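Local coordinates for protein adenosine 5'-monophosphoramidase HNT1 (Candida albicans, PDB 6IQ1) that probably hydrolyses adenosine 5'-monophosphoramidates to AMP, working as a homodimeric histidine triad nucleotide-binding enzyme, at residues Phe20-Thr25 with Lys69-Val74; Ala26-Phe31 with Ser62-Val67; Glu39-Ile44 with His108-Lys113; Lys47-Lys52 with Val102-Phe107. All coordinates share one frame; numbering follows the deposited sequence.

In the fold
From the N terminus, strand 21-24 opens contact 1 and strand 28-32 opens contact 2. Both loops close on helix 58-74, so contact 2 (26-31 with 62-67) nests inside contact 1 (20-25 with 69-74). Strand 42-46 and the loop after it then open contacts 3 and 4, which close on the two segments that share the histidine triad motif: contact 4 (47-52 with 102-107) lies within the loop of contact 3 (39-44 with 108-113). Each member of the first pair crosses each member of the second. Contacts 1 and 2 thus join the helix to the sheet, contact 3 joins two neighbouring strands, and contact 4 ties two loops at the zinc ion.

Contact 1 (Phe20-Thr25 with Lys69-Val74)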
loop_
_atom_site.group_PDB
_atom_site.type_symbol
_atom_site.label_atom_id
_atom_site.label_comp_id
_atom_site.label_asym_id
_atom_site.label_seq_id
_atom_site.Cartn_x
_atom_site.Cartn_y
_atom_site.Cartn_z
ATOM N N PHE D 20 -18.089 -9.331 6.569
ATOM C CA PHE D 20 -17.857 -9.005 7.980
ATOM C C PHE D 20 -17.377 -7.556 8.083
ATOM O O PHE D 20 -16.175 -7.276 8.053
ATOM C CB PHE D 20 -16.847 -9.969 8.590
ATOM C CG PHE D 20 -17.316 -11.400 8.632
ATOM C CD1 PHE D 20 -18.081 -11.867 9.694
ATOM C CD2 PHE D 20 -16.989 -12.282 7.611
ATOM C CE1 PHE D 20 -18.515 -13.183 9.735
ATOM C CE2 PHE D 20 -17.422 -13.594 7.650
ATOM C CZ PHE D 20 -18.187 -14.044 8.715
ATOM N N LYS D 21 -18.322 -6.628 8.246
ATOM C CA LYS D 21 -18.029 -5.205 8.104
ATOM C C LYS D 21 -17.294 -4.637 9.318
ATOM O O LYS D 21 -17.573 -4.991 10.465
ATOM C CB LYS D 21 -19.321 -4.416 7.877
ATOM C CG LYS D 21 -19.111 -2.926 7.703
ATOM C CD LYS D 21 -20.429 -2.211 7.484
ATOM C CE LYS D 21 -20.963 -1.606 8.773
ATOM N NZ LYS D 21 -21.169 -0.129 8.641
ATOM N N LEU D 22 -16.356 -3.725 9.058
ATOM C CA LEU D 22 -15.548 -3.159 10.123
ATOM C C LEU D 22 -15.806 -1.660 10.143
ATOM O O LEU D 22 -16.814 -1.216 10.697
ATOM C CB LEU D 22 -14.074 -3.555 9.931
ATOM C CG LEU D 22 -13.656 -5.016 10.217
ATOM C CD1 LEU D 22 -12.207 -5.241 9.870
ATOM C CD2 LEU D 22 -13.877 -5.390 11.679
ATOM N N ILE D 23 -14.945 -0.852 9.554
ATOM C CA ILE D 23 -15.130 0.589 9.500
ATOM C C ILE D 23 -15.729 0.934 8.148
ATOM O O ILE D 23 -15.277 0.433 7.115
ATOM C CB ILE D 23 -13.797 1.323 9.736
ATOM C CG1 ILE D 23 -13.393 1.230 11.221
ATOM C CG2 ILE D 23 -13.876 2.776 9.267
ATOM C CD1 ILE D 23 -12.030 1.861 11.546
ATOM N N GLU D 24 -16.759 1.765 8.148
ATOM C CA GLU D 24 -17.282 2.319 6.909
ATOM C C GLU D 24 -17.311 3.845 6.990
ATOM O O GLU D 24 -17.491 4.431 8.062
ATOM C CB GLU D 24 -18.670 1.792 6.596
ATOM C CG GLU D 24 -19.088 2.113 5.187
ATOM C CD GLU D 24 -20.512 1.710 4.872
ATOM O OE1 GLU D 24 -21.071 0.818 5.570
ATOM O OE2 GLU D 24 -21.057 2.297 3.906
ATOM N N THR D 25 -17.136 4.472 5.834
ATOM C CA THR D 25 -16.992 5.912 5.691
ATOM C C THR D 25 -17.872 6.329 4.515
ATOM O O THR D 25 -18.355 5.482 3.760
ATOM C CB THR D 25 -15.490 6.267 5.502
ATOM O OG1 THR D 25 -14.815 6.274 6.769
ATOM C CG2 THR D 25 -15.272 7.572 4.830
ATOM N N LYS D 69 -5.183 3.488 8.960
ATOM C CA LYS D 69 -4.599 3.876 10.237
ATOM C C LYS D 69 -5.561 3.603 11.383
ATOM O O LYS D 69 -5.173 3.041 12.413
ATOM C CB LYS D 69 -4.214 5.351 10.216
ATOM C CG LYS D 69 -3.779 5.852 11.558
ATOM C CD LYS D 69 -3.215 7.237 11.424
ATOM C CE LYS D 69 -3.034 7.883 12.761
ATOM N NZ LYS D 69 -3.005 9.325 12.502
ATOM N N LYS D 70 -6.827 3.992 11.218
ATOM C CA LYS D 70 -7.814 3.709 12.252
ATOM C C LYS D 70 -7.958 2.198 12.482
ATOM O O LYS D 70 -8.118 1.751 13.628
ATOM C CB LYS D 70 -9.154 4.358 11.884
ATOM C CG LYS D 70 -10.067 4.569 13.088
ATOM C CD LYS D 70 -11.379 5.163 12.675
ATOM C CE LYS D 70 -12.407 5.138 13.809
ATOM N NZ LYS D 70 -13.698 5.721 13.359
ATOM N N LEU D 71 -7.863 1.391 11.412
ATOM C CA LEU D 71 -7.960 -0.059 11.578
ATOM C C LEU D 71 -6.788 -0.630 12.375
ATOM O O LEU D 71 -6.966 -1.610 13.111
ATOM C CB LEU D 71 -8.066 -0.755 10.216
ATOM C CG LEU D 71 -9.405 -0.617 9.497
ATOM C CD1 LEU D 71 -9.225 -0.892 8.012
ATOM C CD2 LEU D 71 -10.463 -1.530 10.125
ATOM N N THR D 72 -5.584 -0.054 12.246
ATOM C CA THR D 72 -4.480 -0.511 13.090
ATOM C C THR D 72 -4.764 -0.245 14.571
ATOM O O THR D 72 -4.224 -0.936 15.437
ATOM C CB THR D 72 -3.135 0.133 12.683
ATOM O OG1 THR D 72 -3.163 1.554 12.886
ATOM C CG2 THR D 72 -2.781 -0.166 11.233
ATOM N N LYS D 73 -5.618 0.732 14.885
ATOM C CA LYS D 73 -6.048 0.887 16.274
ATOM C C LYS D 73 -7.042 -0.198 16.678
ATOM O O LYS D 73 -6.946 -0.746 17.782
ATOM C CB LYS D 73 -6.657 2.268 16.505
ATOM C CG LYS D 73 -5.656 3.417 16.468
ATOM C CD LYS D 73 -6.375 4.745 16.630
ATOM C CE LYS D 73 -5.597 5.875 15.978
ATOM N NZ LYS D 73 -6.022 7.195 16.497
ATOM N N VAL D 74 -8.001 -0.521 15.799
ATOM C CA VAL D 74 -8.937 -1.608 16.071
ATOM C C VAL D 74 -8.195 -2.915 16.289
ATOM O O VAL D 74 -8.537 -3.695 17.184
ATOM C CB VAL D 74 -9.958 -1.746 14.931
ATOM C CG1 VAL D 74 -10.970 -2.811 15.299
ATOM C CG2 VAL D 74 -10.645 -0.405 14.634
#
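Ile23 uses both backbone and side chain: its backbone O accepts a hydrogen bond from Ser30 OG of the adjoining strand, while its side chain supplies most of the touching with helix 58-74. CG1 stands anti to the carbonyl carbon (chi1 -73°), and from there CD1 reaches the extended chain of Lys70, 3.5 Å from Lys70 CD and 3.8 Å from Lys70 CB. The same methyl lies 4.0 Å from Leu71 CD2, the two side chains sliding past each other in opposite directions, and 4.1 Å from Val74 CG2. Leu22 meets Leu71 at about a right angle, with Leu22 CD1 4.1 Å from Leu71 CD2. Consistent with the break in the extended backbone at Leu22 (psi -99°), two successive strand residues face the helix here. This is the edge of the HIT fold, where strand 21-24 ends the sheet within the chain and the end of the helix runs across it; their axes come within 9.6 Å at 138°. Leu71 reaches further in, to Val42 and Ile44 of the third strand. On the dimer side, Leu144 of the second subunit packs on Ile23, and Lys70 NZ forms a salt bridge with Asp148 of that subunit.

Contact 2 (Ala26-Phe31 with Ser62-Val67)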
loop_
_atom_site.group_PDB
_atom_site.type_symbol
_atom_site.label_atom_id
_atom_site.label_comp_id
_atom_site.label_asym_id
_atom_site.label_seq_id
_atom_site.Cartn_x
_atom_site.Cartn_y
_atom_site.Cartn_z
ATOM N N ALA D 26 -18.136 7.632 4.392
ATOM C CA ALA D 26 -18.797 8.128 3.191
ATOM C C ALA D 26 -18.120 7.605 1.929
ATOM O O ALA D 26 -18.788 7.307 0.931
ATOM C CB ALA D 26 -18.810 9.660 3.188
ATOM N N LYS D 27 -16.794 7.472 1.954
ATOM C CA LYS D 27 -16.045 7.095 0.766
ATOM C C LYS D 27 -15.398 5.711 0.817
ATOM O O LYS D 27 -15.038 5.187 -0.242
ATOM C CB LYS D 27 -14.964 8.153 0.475
ATOM C CG LYS D 27 -15.525 9.388 -0.227
ATOM C CD LYS D 27 -14.547 10.565 -0.165
ATOM C CE LYS D 27 -15.237 11.898 -0.481
ATOM N NZ LYS D 27 -15.998 11.857 -1.768
ATOM N N THR D 28 -15.261 5.091 1.988
ATOM C CA THR D 28 -14.471 3.877 2.101
ATOM C C THR D 28 -15.256 2.770 2.797
ATOM O O THR D 28 -16.089 3.037 3.666
ATOM C CB THR D 28 -13.163 4.177 2.864
ATOM O OG1 THR D 28 -12.409 5.154 2.139
ATOM C CG2 THR D 28 -12.318 2.932 3.021
ATOM N N TYR D 29 -14.969 1.516 2.418
ATOM C CA TYR D 29 -15.610 0.339 3.004
ATOM C C TYR D 29 -14.572 -0.727 3.347
ATOM O O TYR D 29 -13.746 -1.101 2.499
ATOM C CB TYR D 29 -16.663 -0.242 2.048
ATOM C CG TYR D 29 -17.512 -1.325 2.670
ATOM C CD1 TYR D 29 -17.059 -2.642 2.738
ATOM C CD2 TYR D 29 -18.760 -1.038 3.188
ATOM C CE1 TYR D 29 -17.817 -3.630 3.312
ATOM C CE2 TYR D 29 -19.543 -2.033 3.757
ATOM C CZ TYR D 29 -19.064 -3.323 3.819
ATOM O OH TYR D 29 -19.828 -4.313 4.397
ATOM N N SER D 30 -14.628 -1.251 4.569
ATOM C CA SER D 30 -13.648 -2.249 4.972
ATOM C C SER D 30 -14.308 -3.426 5.691
ATOM O O SER D 30 -15.345 -3.286 6.342
ATOM C CB SER D 30 -12.541 -1.615 5.842
ATOM O OG SER D 30 -13.071 -1.051 7.017
ATOM N N PHE D 31 -13.673 -4.590 5.573
ATOM C CA PHE D 31 -14.242 -5.859 5.999
ATOM C C PHE D 31 -13.140 -6.911 6.033
ATOM O O PHE D 31 -12.087 -6.756 5.404
ATOM C CB PHE D 31 -15.392 -6.304 5.078
ATOM C CG PHE D 31 -15.007 -6.431 3.623
ATOM C CD1 PHE D 31 -14.842 -5.304 2.821
ATOM C CD2 PHE D 31 -14.835 -7.673 3.047
ATOM C CE1 PHE D 31 -14.492 -5.421 1.474
ATOM C CE2 PHE D 31 -14.492 -7.804 1.695
ATOM C CZ PHE D 31 -14.314 -6.682 0.908
ATOM N N SER D 62 -7.647 9.828 -0.895
ATOM C CA SER D 62 -7.242 10.561 0.301
ATOM C C SER D 62 -7.815 9.943 1.566
ATOM O O SER D 62 -7.231 10.086 2.646
ATOM C CB SER D 62 -7.679 12.019 0.200
ATOM O OG SER D 62 -6.827 12.725 -0.681
ATOM N N ASP D 63 -8.946 9.252 1.456
ATOM C CA ASP D 63 -9.631 8.726 2.622
ATOM C C ASP D 63 -9.152 7.330 3.028
ATOM O O ASP D 63 -9.385 6.914 4.171
ATOM C CB ASP D 63 -11.140 8.730 2.349
ATOM C CG ASP D 63 -11.941 8.240 3.515
ATOM O OD1 ASP D 63 -11.863 8.847 4.599
ATOM O OD2 ASP D 63 -12.650 7.230 3.353
ATOM N N ILE D 64 -8.444 6.627 2.145
ATOM C CA ILE D 64 -8.113 5.227 2.386
ATOM C C ILE D 64 -7.113 5.077 3.537
ATOM O O ILE D 64 -7.378 4.381 4.523
ATOM C CB ILE D 64 -7.598 4.587 1.091
ATOM C CG1 ILE D 64 -8.789 4.224 0.225
ATOM C CG2 ILE D 64 -6.715 3.347 1.373
ATOM C CD1 ILE D 64 -8.410 4.051 -1.195
ATOM N N LEU D 65 -5.941 5.696 3.428
ATOM C CA LEU D 65 -4.931 5.494 4.465
ATOM C C LEU D 65 -5.360 5.970 5.863
ATOM O O LEU D 65 -4.975 5.309 6.845
ATOM C CB LEU D 65 -3.612 6.154 4.030
ATOM C CG LEU D 65 -3.015 5.493 2.784
ATOM C CD1 LEU D 65 -1.725 6.177 2.370
ATOM C CD2 LEU D 65 -2.822 3.979 2.996
ATOM N N PRO D 66 -6.122 7.059 6.039
ATOM C CA PRO D 66 -6.654 7.321 7.384
ATOM C C PRO D 66 -7.568 6.214 7.890
ATOM O O PRO D 66 -7.556 5.908 9.092
ATOM C CB PRO D 66 -7.387 8.653 7.209
ATOM C CG PRO D 66 -6.606 9.333 6.160
ATOM C CD PRO D 66 -6.273 8.244 5.174
ATOM N N VAL D 67 -8.326 5.563 7.011
ATOM C CA VAL D 67 -9.096 4.410 7.467
ATOM C C VAL D 67 -8.167 3.264 7.868
ATOM O O VAL D 67 -8.369 2.626 8.913
ATOM C CB VAL D 67 -10.102 3.980 6.391
ATOM C CG1 VAL D 67 -10.730 2.638 6.764
ATOM C CG2 VAL D 67 -11.148 5.077 6.193
#
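Thr28 and Val67 meet tip to tip, with Thr28 CG2 4.0 Å from Val67 CG2 and 4.1 Å from Val67 CG1. The conformation of Thr28 divides its branches between two partners: OG1 is anti to the carbonyl carbon (chi1 -61°) and goes to Asp63, whereas CG2, anti to the backbone N, goes to the valine. Asp63 answers with CG anti to its own backbone N, which carries the carboxylate out to the strand. Thr28 OG1 donates to Asp63 OD2, but at 2.4 Å the modelled bond is very short and its exact length is doubtful. The pairing packs helix 58-74 on strand 28-32 in the alpha-plus-beta HIT fold; the segment axes lie 9.0 Å apart at 35°. The helix is kinked here, since Pro66 N makes no bond to the preceding turn. Lys27 touches the carboxylate with its root alone, Lys27 CB lying 3.8 Å from Asp63 OD2. Its chain then leads away and bends at the last torsion (chi4 -52°), which places NZ for a salt bridge with Asp59; a cation-pi contact with Tyr60 accompanies it. Further along the strand, Ser30 OG, whose hydrogen bond goes to Ile23 O, only brushes Val67 CG1 at 4.4 Å.

Contact 3 (Glu39-Ile44 with His108-Lys113); sequences EAHVLI and HLIPKK
Val42 and Leu109 form an antiparallel hydrogen-bonded pair, joined by Val42 N to Leu109 O (3.1 Å, 173°) and by Leu109 N to Val42 O (3.0 Å). This is the closely packed part, where strands 42-46 and 107-112 run side by side in the HIT sheet. On the face of Val42 and Leu109, Ile44 CD1 lies 3.9 Å from Leu109 CB, and Leu71 of helix 58-74 packs on all three. On the face of Leu43 and His108, Leu43 CD2 comes to 3.4 Å from His108 ND1. His41 NE2 meets that same nitrogen, His108 ND1, at 2.8 Å in a hydrogen bond between ring rims, with the planes turned 52° apart. Ile110 CG1 lies over one face of the His41 ring, 4.2 Å from its centroid. Beyond Pro111 the contact loosens: the exposed ends of Glu39 and Lys113 share a salt bridge whose hydrogen bond is weak, Lys113 NZ standing 3.0 Å from Glu39 OE1. Trp123 of the second subunit meets both imidazoles, edge-to-face with His108. With His41 ND1 bonded to Ile37 N, the His41 ring is fixed at both nitrogens, which is consistent with a second-shell role in orienting His108, a residue of the probable AMP site.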
loop_
_atom_site.group_PDB
_atom_site.type_symbol
_atom_site.label_atom_id
_atom_site.label_comp_id
_atom_site.label_asym_id
_atom_site.label_seq_id
_atom_site.Cartn_x
_atom_site.Cartn_y
_atom_site.Cartn_z
ATOM N N GLU D 39 -4.264 -13.489 10.717
ATOM C CA GLU D 39 -5.470 -13.584 11.532
ATOM C C GLU D 39 -6.501 -12.507 11.176
ATOM O O GLU D 39 -7.624 -12.818 10.741
ATOM C CB GLU D 39 -5.115 -13.527 13.014
ATOM C CG GLU D 39 -6.340 -13.754 13.870
ATOM C CD GLU D 39 -6.027 -13.849 15.333
ATOM O OE1 GLU D 39 -4.834 -13.727 15.703
ATOM O OE2 GLU D 39 -6.982 -14.057 16.111
ATOM N N ALA D 40 -6.155 -11.242 11.365
ATOM C CA ALA D 40 -7.112 -10.169 11.081
ATOM C C ALA D 40 -6.763 -9.455 9.784
ATOM O O ALA D 40 -6.638 -8.232 9.741
ATOM C CB ALA D 40 -7.173 -9.186 12.242
ATOM N N HIS D 41 -6.545 -10.236 8.733
ATOM C CA HIS D 41 -6.391 -9.745 7.367
ATOM C C HIS D 41 -7.632 -8.944 6.962
ATOM O O HIS D 41 -8.728 -9.501 6.836
ATOM C CB HIS D 41 -6.155 -10.949 6.450
ATOM C CG HIS D 41 -5.825 -10.615 5.029
ATOM N ND1 HIS D 41 -5.389 -11.573 4.134
ATOM C CD2 HIS D 41 -5.885 -9.458 4.335
ATOM C CE1 HIS D 41 -5.194 -11.020 2.953
ATOM N NE2 HIS D 41 -5.485 -9.734 3.049
ATOM N N VAL D 42 -7.478 -7.636 6.775
ATOM C CA VAL D 42 -8.591 -6.749 6.463
ATOM C C VAL D 42 -8.421 -6.254 5.040
ATOM O O VAL D 42 -7.296 -6.107 4.558
ATOM C CB VAL D 42 -8.656 -5.573 7.459
ATOM C CG1 VAL D 42 -9.754 -4.564 7.077
ATOM C CG2 VAL D 42 -8.870 -6.103 8.866
ATOM N N LEU D 43 -9.545 -6.045 4.350
ATOM C CA LEU D 43 -9.568 -5.376 3.055
ATOM C C LEU D 43 -10.165 -3.992 3.232
ATOM O O LEU D 43 -11.059 -3.799 4.054
ATOM C CB LEU D 43 -10.390 -6.139 2.015
ATOM C CG LEU D 43 -9.984 -7.585 1.780
ATOM C CD1 LEU D 43 -11.053 -8.278 0.979
ATOM C CD2 LEU D 43 -8.619 -7.671 1.091
ATOM N N ILE D 44 -9.660 -3.035 2.454
ATOM C CA ILE D 44 -10.098 -1.646 2.519
ATOM C C ILE D 44 -10.287 -1.168 1.091
ATOM O O ILE D 44 -9.335 -1.180 0.302
ATOM C CB ILE D 44 -9.090 -0.739 3.245
ATOM C CG1 ILE D 44 -8.768 -1.272 4.644
ATOM C CG2 ILE D 44 -9.609 0.684 3.285
ATOM C CD1 ILE D 44 -7.518 -2.135 4.701
ATOM N N HIS D 108 -4.835 -4.291 1.222
ATOM C CA HIS D 108 -4.717 -5.306 2.265
ATOM C C HIS D 108 -3.990 -4.716 3.471
ATOM O O HIS D 108 -2.893 -4.153 3.334
ATOM C CB HIS D 108 -3.945 -6.543 1.783
ATOM C CG HIS D 108 -4.505 -7.196 0.558
ATOM N ND1 HIS D 108 -5.349 -8.285 0.614
ATOM C CD2 HIS D 108 -4.325 -6.923 -0.757
ATOM C CE1 HIS D 108 -5.674 -8.647 -0.616
ATOM N NE2 HIS D 108 -5.069 -7.834 -1.465
ATOM N N LEU D 109 -4.588 -4.857 4.648
ATOM C CA LEU D 109 -3.908 -4.602 5.917
ATOM C C LEU D 109 -3.604 -5.967 6.521
ATOM O O LEU D 109 -4.519 -6.667 6.970
ATOM C CB LEU D 109 -4.762 -3.758 6.863
ATOM C CG LEU D 109 -4.183 -3.694 8.282
ATOM C CD1 LEU D 109 -2.766 -3.120 8.274
ATOM C CD2 LEU D 109 -5.053 -2.896 9.219
ATOM N N ILE D 110 -2.332 -6.367 6.498
ATOM C CA ILE D 110 -1.980 -7.740 6.845
ATOM C C ILE D 110 -1.057 -7.769 8.052
ATOM O O ILE D 110 0.111 -7.372 7.940
ATOM C CB ILE D 110 -1.301 -8.466 5.681
ATOM C CG1 ILE D 110 -2.023 -8.206 4.365
ATOM C CG2 ILE D 110 -1.224 -9.946 5.989
ATOM C CD1 ILE D 110 -1.202 -8.652 3.152
ATOM N N PRO D 111 -1.530 -8.230 9.206
ATOM C CA PRO D 111 -0.641 -8.373 10.367
ATOM C C PRO D 111 0.488 -9.362 10.102
ATOM O O PRO D 111 0.313 -10.353 9.390
ATOM C CB PRO D 111 -1.589 -8.862 11.465
ATOM C CG PRO D 111 -2.930 -8.216 11.071
ATOM C CD PRO D 111 -2.951 -8.359 9.577
ATOM N N LYS D 112 1.669 -9.075 10.650
ATOM C CA LYS D 112 2.840 -9.937 10.441
ATOM C C LYS D 112 3.332 -10.429 11.798
ATOM O O LYS D 112 4.173 -9.788 12.427
ATOM C CB LYS D 112 3.960 -9.200 9.676
ATOM C CG LYS D 112 5.161 -10.076 9.327
ATOM C CD LYS D 112 4.842 -10.985 8.161
ATOM C CE LYS D 112 6.010 -11.880 7.798
ATOM N NZ LYS D 112 5.635 -12.879 6.756
ATOM N N LYS D 113 2.818 -11.579 12.238
ATOM C CA LYS D 113 3.119 -12.097 13.570
ATOM C C LYS D 113 4.294 -13.069 13.588
ATOM O O LYS D 113 4.922 -13.255 14.640
ATOM C CB LYS D 113 1.876 -12.777 14.158
ATOM C CG LYS D 113 0.766 -11.805 14.552
ATOM C CD LYS D 113 -0.475 -12.543 15.050
ATOM C CE LYS D 113 -0.855 -12.113 16.465
ATOM N NZ LYS D 113 -2.267 -12.481 16.774
#

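Contact 4 (Lys47-Lys52 with Val102-Phe107); sequences KHHGAK and VDHVHF. With ZN (zinc ion), chain H.
The rings of His49 and His104 cross obliquely, their planes at 81° and their centroids 5.1 Å apart, and both bind the zinc ion through ND1. The metal lies 2.0 Å from His49 ND1 and 2.2 Å from His104 ND1, and sharing it brings these two nitrogens close without a hydrogen bond. At the edge of the His104 ring, near its plane, lies Lys47 O, 4.0 Å from His104 CE1. His104 NE2, across CE1 from the metal-bound ND1, bonds to Pro46 O, so both nitrogens are engaged and the ring's rotation is fixed. A third imidazole, that of His106, is held within its own segment: His106 ND1 donates to His104 O at 2.8 Å.

Between the loops, the one backbone hydrogen bond runs from Val105 N to Gly50 O (2.9 Å), Val105 N lying nearly on the extension of the Gly50 C=O bond (170°). Two CA-H...O contacts flank it, His104 CA to Gly50 O at 3.3 Å and Ala51 CA to Asp103 O at 3.2 Å. Asp103 is the centre of an inverse gamma turn, and its carboxylate forms a salt bridge with Arg96. Val105 CG2 packs against Lys52 O.

Cys7 and Cys10, a CxxC pair, complete the zinc ligands. The result is a Cys2His2 site that joins the N-terminal region, the loop after strand 42-46 and the start of the histidine triad motif, in which His106 is the probable nucleophile that becomes the AMP-histidine intermediate.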
loop_
_atom_site.group_PDB
_atom_site.type_symbol
_atom_site.label_atom_id
_atom_site.label_comp_id
_atom_site.label_asym_id
_atom_site.label_seq_id
_atom_site.Cartn_x
_atom_site.Cartn_y
_atom_site.Cartn_z
ATOM N N LYS D 47 -15.391 3.146 -2.449
ATOM C CA LYS D 47 -16.728 2.778 -2.914
ATOM C C LYS D 47 -16.867 2.974 -4.417
ATOM O O LYS D 47 -17.605 2.232 -5.078
ATOM C CB LYS D 47 -17.784 3.575 -2.166
ATOM C CG LYS D 47 -18.126 2.986 -0.802
ATOM C CD LYS D 47 -18.675 4.071 0.136
ATOM C CE LYS D 47 -19.211 3.471 1.427
ATOM N NZ LYS D 47 -20.149 4.404 2.129
ATOM N N HIS D 48 -16.157 3.949 -4.963
ATOM C CA HIS D 48 -16.043 4.135 -6.402
ATOM C C HIS D 48 -15.395 2.918 -7.057
ATOM O O HIS D 48 -14.332 2.456 -6.619
ATOM C CB HIS D 48 -15.202 5.389 -6.642
ATOM C CG HIS D 48 -15.142 5.835 -8.065
ATOM N ND1 HIS D 48 -14.325 5.235 -8.999
ATOM C CD2 HIS D 48 -15.759 6.856 -8.701
ATOM C CE1 HIS D 48 -14.465 5.848 -10.159
ATOM N NE2 HIS D 48 -15.329 6.836 -10.005
ATOM N N HIS D 49 -16.008 2.409 -8.127
ATOM C CA HIS D 49 -15.464 1.223 -8.793
ATOM C C HIS D 49 -14.364 1.625 -9.771
ATOM O O HIS D 49 -14.641 2.191 -10.832
ATOM C CB HIS D 49 -16.549 0.440 -9.528
ATOM C CG HIS D 49 -16.017 -0.742 -10.277
ATOM N ND1 HIS D 49 -16.005 -2.016 -9.747
ATOM C CD2 HIS D 49 -15.434 -0.839 -11.496
ATOM C CE1 HIS D 49 -15.451 -2.849 -10.611
ATOM N NE2 HIS D 49 -15.098 -2.160 -11.682
ATOM N N GLY D 50 -13.123 1.307 -9.433
ATOM C CA GLY D 50 -12.038 1.354 -10.399
ATOM C C GLY D 50 -11.199 0.098 -10.298
ATOM O O GLY D 50 -11.033 -0.480 -9.224
ATOM N N ALA D 51 -10.671 -0.335 -11.435
ATOM C CA ALA D 51 -9.927 -1.586 -11.392
ATOM C C ALA D 51 -8.539 -1.384 -10.796
ATOM O O ALA D 51 -8.105 -2.178 -9.957
ATOM C CB ALA D 51 -9.842 -2.203 -12.789
ATOM N N LYS D 52 -7.842 -0.326 -11.194
ATOM C CA LYS D 52 -6.491 -0.055 -10.731
ATOM C C LYS D 52 -6.434 1.256 -9.943
ATOM O O LYS D 52 -7.360 2.073 -9.979
ATOM C CB LYS D 52 -5.519 -0.025 -11.913
ATOM C CG LYS D 52 -5.302 -1.385 -12.506
ATOM C CD LYS D 52 -4.429 -1.346 -13.756
ATOM C CE LYS D 52 -4.052 -2.763 -14.169
ATOM N NZ LYS D 52 -2.978 -2.788 -15.199
ATOM N N VAL D 102 -9.455 -9.693 -8.130
ATOM C CA VAL D 102 -10.703 -8.940 -8.253
ATOM C C VAL D 102 -10.379 -7.543 -8.766
ATOM O O VAL D 102 -9.567 -6.828 -8.166
ATOM C CB VAL D 102 -11.441 -8.864 -6.904
ATOM C CG1 VAL D 102 -12.663 -7.943 -6.994
ATOM C CG2 VAL D 102 -11.835 -10.242 -6.421
ATOM N N ASP D 103 -11.027 -7.144 -9.859
ATOM C CA ASP D 103 -10.752 -5.878 -10.545
ATOM C C ASP D 103 -11.499 -4.683 -9.940
ATOM O O ASP D 103 -12.069 -3.854 -10.661
ATOM C CB ASP D 103 -11.067 -6.037 -12.027
ATOM C CG ASP D 103 -10.205 -7.114 -12.688
ATOM O OD1 ASP D 103 -8.972 -7.151 -12.432
ATOM O OD2 ASP D 103 -10.764 -7.941 -13.445
ATOM N N HIS D 104 -11.496 -4.587 -8.609
ATOM C CA HIS D 104 -11.889 -3.399 -7.854
ATOM C C HIS D 104 -10.776 -3.121 -6.846
ATOM O O HIS D 104 -10.432 -3.997 -6.044
ATOM C CB HIS D 104 -13.229 -3.631 -7.153
ATOM C CG HIS D 104 -13.763 -2.441 -6.413
ATOM N ND1 HIS D 104 -15.029 -1.935 -6.631
ATOM C CD2 HIS D 104 -13.230 -1.686 -5.421
ATOM C CE1 HIS D 104 -15.244 -0.910 -5.824
ATOM N NE2 HIS D 104 -14.170 -0.740 -5.076
ATOM N N VAL D 105 -10.200 -1.918 -6.908
ATOM C CA VAL D 105 -9.084 -1.548 -6.044
ATOM C C VAL D 105 -9.377 -1.951 -4.609
ATOM O O VAL D 105 -10.406 -1.575 -4.040
ATOM C CB VAL D 105 -8.808 -0.035 -6.154
ATOM C CG1 VAL D 105 -7.810 0.450 -5.067
ATOM C CG2 VAL D 105 -8.296 0.288 -7.534
ATOM N N HIS D 106 -8.473 -2.724 -4.017
ATOM C CA HIS D 106 -8.587 -3.090 -2.613
ATOM C C HIS D 106 -7.206 -3.078 -1.984
ATOM O O HIS D 106 -6.241 -3.573 -2.576
ATOM C CB HIS D 106 -9.250 -4.466 -2.398
ATOM C CG HIS D 106 -8.658 -5.581 -3.207
ATOM N ND1 HIS D 106 -8.701 -5.612 -4.586
ATOM C CD2 HIS D 106 -8.050 -6.732 -2.824
ATOM C CE1 HIS D 106 -8.120 -6.720 -5.017
ATOM N NE2 HIS D 106 -7.718 -7.417 -3.968
ATOM N N PHE D 107 -7.126 -2.512 -0.792
ATOM C CA PHE D 107 -5.910 -2.494 -0.005
ATOM C C PHE D 107 -5.959 -3.614 1.025
ATOM O O PHE D 107 -7.005 -3.864 1.630
ATOM C CB PHE D 107 -5.765 -1.125 0.678
ATOM C CG PHE D 107 -5.321 -0.033 -0.256
ATOM C CD1 PHE D 107 -6.233 0.614 -1.067
ATOM C CD2 PHE D 107 -3.979 0.333 -0.334
ATOM C CE1 PHE D 107 -5.819 1.614 -1.939
ATOM C CE2 PHE D 107 -3.559 1.331 -1.192
ATOM C CZ PHE D 107 -4.472 1.966 -2.002
HETATM ZN ZN ZN H . -16.519 -2.873 -8.009
#